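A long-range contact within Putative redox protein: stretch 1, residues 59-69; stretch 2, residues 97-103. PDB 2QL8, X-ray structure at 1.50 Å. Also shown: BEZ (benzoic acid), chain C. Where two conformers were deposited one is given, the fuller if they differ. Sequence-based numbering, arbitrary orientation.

Stretch 1 59-69: CLEATLEAVEK
Stretch 2 (97-103) HAQVMVK

Residues 59-69 form a regular helical segment, phi/psi near -63/-43 throughout, within a longer helix; backbone hydrogen bonds from N of residue i+4 to O of residue i run from Thr63 N to Cys59 O (2.9 Å) through Lys69 N to Glu65 O (3.0 Å). Residues 97-102 are an extended strand, phi -104 to -131° and psi 104 to 147°, and Lys103 leaves it at -65/-26. The two axes run in the same general direction, crossing at -30° with a closest approach of 10.3 Å. Leu60 CA lies 8.4 Å from Val100 CA, and Leu64 CA 8.8 Å from Val102 CA: a four-residue step on the helix, just over one turn, matches a two-residue step on the strand.

The side chains follow the same spacing. Leu60, Leu64 and Glu68 point toward the strand; Ala98, Val100 and Val102 point back, while Gln99 and Met101, a selenomethionine, point away. Leu60 (m, t) brings CD1 to 3.6 Å from Ala98 CB. Leu64 (t, p) packs against two valines, both chi1 t, with CD2 3.9 Å from Val100 CG1 and CD1 4.0 Å from Val102 CG2; CD2 is also 4.2 Å from Val102 CG2. Glu68 (m, t, chi3 -41°) sets OE2 3.9 Å from Val102 CG1, its carboxylate hydrogen-bonded elsewhere in the structure. No hydrogen bond crosses, so packing carries the 228 Å² contact. Out of reach of the strand, Thr63 (m) OG1 donates a hydrogen bond to Cys59 O at 2.7 Å, and OG1 lies 3.0 Å from benzoic acid C5.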

# COMPACT_ATOMS: atom_id res chain seq x y z
N CYS A 59 -6.57 -6.82 -0.71
CA CYS A 59 -7.73 -6.23 -0.06
C CYS A 59 -9.00 -6.35 -0.94
O CYS A 59 -10.10 -6.73 -0.46
CB CYS A 59 -7.48 -4.78 0.30
SG CYS A 59 -8.58 -4.11 1.54
N LEU A 60 -8.84 -6.08 -2.23
CA LEU A 60 -9.95 -6.20 -3.15
C LEU A 60 -10.45 -7.65 -3.20
O LEU A 60 -11.66 -7.91 -3.20
CB LEU A 60 -9.59 -5.71 -4.54
CG LEU A 60 -9.65 -4.20 -4.78
CD1 LEU A 60 -8.89 -3.82 -6.11
CD2 LEU A 60 -11.08 -3.62 -4.71
N GLU A 61 -9.50 -8.58 -3.25
CA GLU A 61 -9.83 -10.00 -3.35
C GLU A 61 -10.58 -10.46 -2.07
O GLU A 61 -11.56 -11.22 -2.15
CB GLU A 61 -8.56 -10.82 -3.61
CG GLU A 61 -8.80 -12.36 -3.73
CD GLU A 61 -9.43 -12.80 -5.04
OE1 GLU A 61 -10.04 -11.96 -5.75
OE2 GLU A 61 -9.29 -14.04 -5.32
N ALA A 62 -10.12 -10.01 -0.90
CA ALA A 62 -10.79 -10.33 0.38
C ALA A 62 -12.20 -9.76 0.40
O ALA A 62 -13.16 -10.39 0.87
CB ALA A 62 -10.00 -9.80 1.59
N THR A 63 -12.33 -8.53 -0.10
CA THR A 63 -13.64 -7.88 -0.13
C THR A 63 -14.58 -8.65 -1.08
O THR A 63 -15.74 -8.89 -0.75
CB THR A 63 -13.56 -6.38 -0.54
OG1 THR A 63 -12.55 -5.72 0.21
CG2 THR A 63 -14.91 -5.64 -0.39
N LEU A 64 -14.03 -9.05 -2.21
CA LEU A 64 -14.78 -9.79 -3.23
C LEU A 64 -15.25 -11.14 -2.66
O LEU A 64 -16.39 -11.53 -2.85
CB LEU A 64 -13.92 -10.01 -4.47
CG LEU A 64 -14.56 -10.71 -5.68
CD1 LEU A 64 -15.87 -10.06 -6.08
CD2 LEU A 64 -13.49 -10.75 -6.83
N GLU A 65 -14.38 -11.81 -1.91
CA GLU A 65 -14.74 -13.08 -1.28
C GLU A 65 -15.91 -12.89 -0.31
O GLU A 65 -16.86 -13.69 -0.27
CB GLU A 65 -13.52 -13.71 -0.60
CG GLU A 65 -13.82 -15.07 -0.01
CD GLU A 65 -12.60 -15.85 0.45
OE1 GLU A 65 -11.51 -15.29 0.52
OE2 GLU A 65 -12.77 -17.06 0.76
N ALA A 66 -15.89 -11.80 0.45
CA ALA A 66 -16.99 -11.47 1.38
C ALA A 66 -18.31 -11.23 0.63
O ALA A 66 -19.37 -11.75 1.01
CB ALA A 66 -16.64 -10.24 2.29
N VAL A 67 -18.24 -10.49 -0.48
CA VAL A 67 -19.40 -10.23 -1.33
C VAL A 67 -19.97 -11.51 -1.94
O VAL A 67 -21.17 -11.76 -1.88
CB VAL A 67 -19.11 -9.14 -2.40
CG1 VAL A 67 -20.23 -9.07 -3.47
CG2 VAL A 67 -18.86 -7.77 -1.72
N GLU A 68 -19.09 -12.34 -2.46
CA GLU A 68 -19.48 -13.63 -3.01
C GLU A 68 -20.24 -14.43 -1.96
O GLU A 68 -21.32 -14.99 -2.24
CB GLU A 68 -18.26 -14.42 -3.48
CG GLU A 68 -17.64 -13.91 -4.76
CD GLU A 68 -16.28 -14.52 -5.01
OE1 GLU A 68 -15.52 -14.64 -4.02
OE2 GLU A 68 -16.00 -14.90 -6.16
N LYS A 69 -19.70 -14.48 -0.75
CA LYS A 69 -20.32 -15.25 0.34
C LYS A 69 -21.69 -14.69 0.74
O LYS A 69 -22.62 -15.45 0.98
CB LYS A 69 -19.42 -15.40 1.56
CG LYS A 69 -18.25 -16.33 1.33
CD LYS A 69 -17.37 -16.39 2.56
CE LYS A 69 -16.04 -17.08 2.25
NZ LYS A 69 -15.91 -18.43 2.84
N HIS A 97 -4.17 0.88 -11.29
CA HIS A 97 -5.30 0.37 -12.08
C HIS A 97 -5.61 -1.07 -11.67
O HIS A 97 -4.75 -1.95 -11.80
CB HIS A 97 -5.00 0.42 -13.59
CG HIS A 97 -6.18 -0.03 -14.40
ND1 HIS A 97 -7.34 0.70 -14.49
CD2 HIS A 97 -6.37 -1.15 -15.14
CE1 HIS A 97 -8.20 0.05 -15.27
NE2 HIS A 97 -7.64 -1.08 -15.65
N ALA A 98 -6.84 -1.30 -11.16
CA ALA A 98 -7.23 -2.62 -10.72
C ALA A 98 -8.16 -3.26 -11.78
O ALA A 98 -9.00 -2.57 -12.37
CB ALA A 98 -7.95 -2.56 -9.36
N GLN A 99 -7.99 -4.56 -11.96
CA GLN A 99 -8.85 -5.36 -12.82
C GLN A 99 -9.42 -6.49 -11.99
O GLN A 99 -8.69 -7.21 -11.31
CB GLN A 99 -8.04 -5.91 -14.01
CG GLN A 99 -7.62 -4.84 -14.98
CD GLN A 99 -6.84 -5.41 -16.13
OE1 GLN A 99 -6.09 -6.36 -15.95
NE2 GLN A 99 -7.04 -4.85 -17.31
N VAL A 100 -10.74 -6.67 -12.10
CA VAL A 100 -11.45 -7.65 -11.29
C VAL A 100 -12.17 -8.61 -12.24
O VAL A 100 -12.88 -8.19 -13.15
CB VAL A 100 -12.48 -6.97 -10.37
CG1 VAL A 100 -13.27 -8.04 -9.56
CG2 VAL A 100 -11.78 -5.93 -9.44
N MSE A 101 -11.98 -9.90 -11.99
CA MSE A 101 -12.73 -10.95 -12.70
C MSE A 101 -13.49 -11.82 -11.70
O MSE A 101 -13.04 -12.02 -10.58
CB MSE A 101 -11.80 -11.80 -13.57
CG MSE A 101 -10.75 -12.60 -12.81
SE MSE A 101 -9.61 -13.55 -14.02
CE MSE A 101 -10.87 -14.79 -14.66
N VAL A 102 -14.67 -12.33 -12.11
CA VAL A 102 -15.40 -13.32 -11.30
C VAL A 102 -15.77 -14.42 -12.26
O VAL A 102 -16.67 -14.26 -13.04
CB VAL A 102 -16.66 -12.74 -10.58
CG1 VAL A 102 -17.27 -13.79 -9.65
CG2 VAL A 102 -16.30 -11.40 -9.85
N LYS A 103 -15.06 -15.53 -12.18
CA LYS A 103 -15.22 -16.60 -13.17
C LYS A 103 -16.59 -17.27 -13.15
O LYS A 103 -17.04 -17.78 -14.17
CB LYS A 103 -14.14 -17.66 -12.97
CG LYS A 103 -13.73 -18.39 -14.24
CD LYS A 103 -12.44 -19.24 -13.99
C BEZ C . -16.42 -5.94 3.93
O1 BEZ C . -17.31 -6.54 4.65
O2 BEZ C . -16.68 -4.93 3.41
C1 BEZ C . -15.02 -6.41 3.80
C2 BEZ C . -14.74 -7.74 4.18
C3 BEZ C . -13.43 -8.20 4.07
C4 BEZ C . -12.42 -7.34 3.60
C5 BEZ C . -12.72 -6.02 3.23
C6 BEZ C . -13.99 -5.53 3.30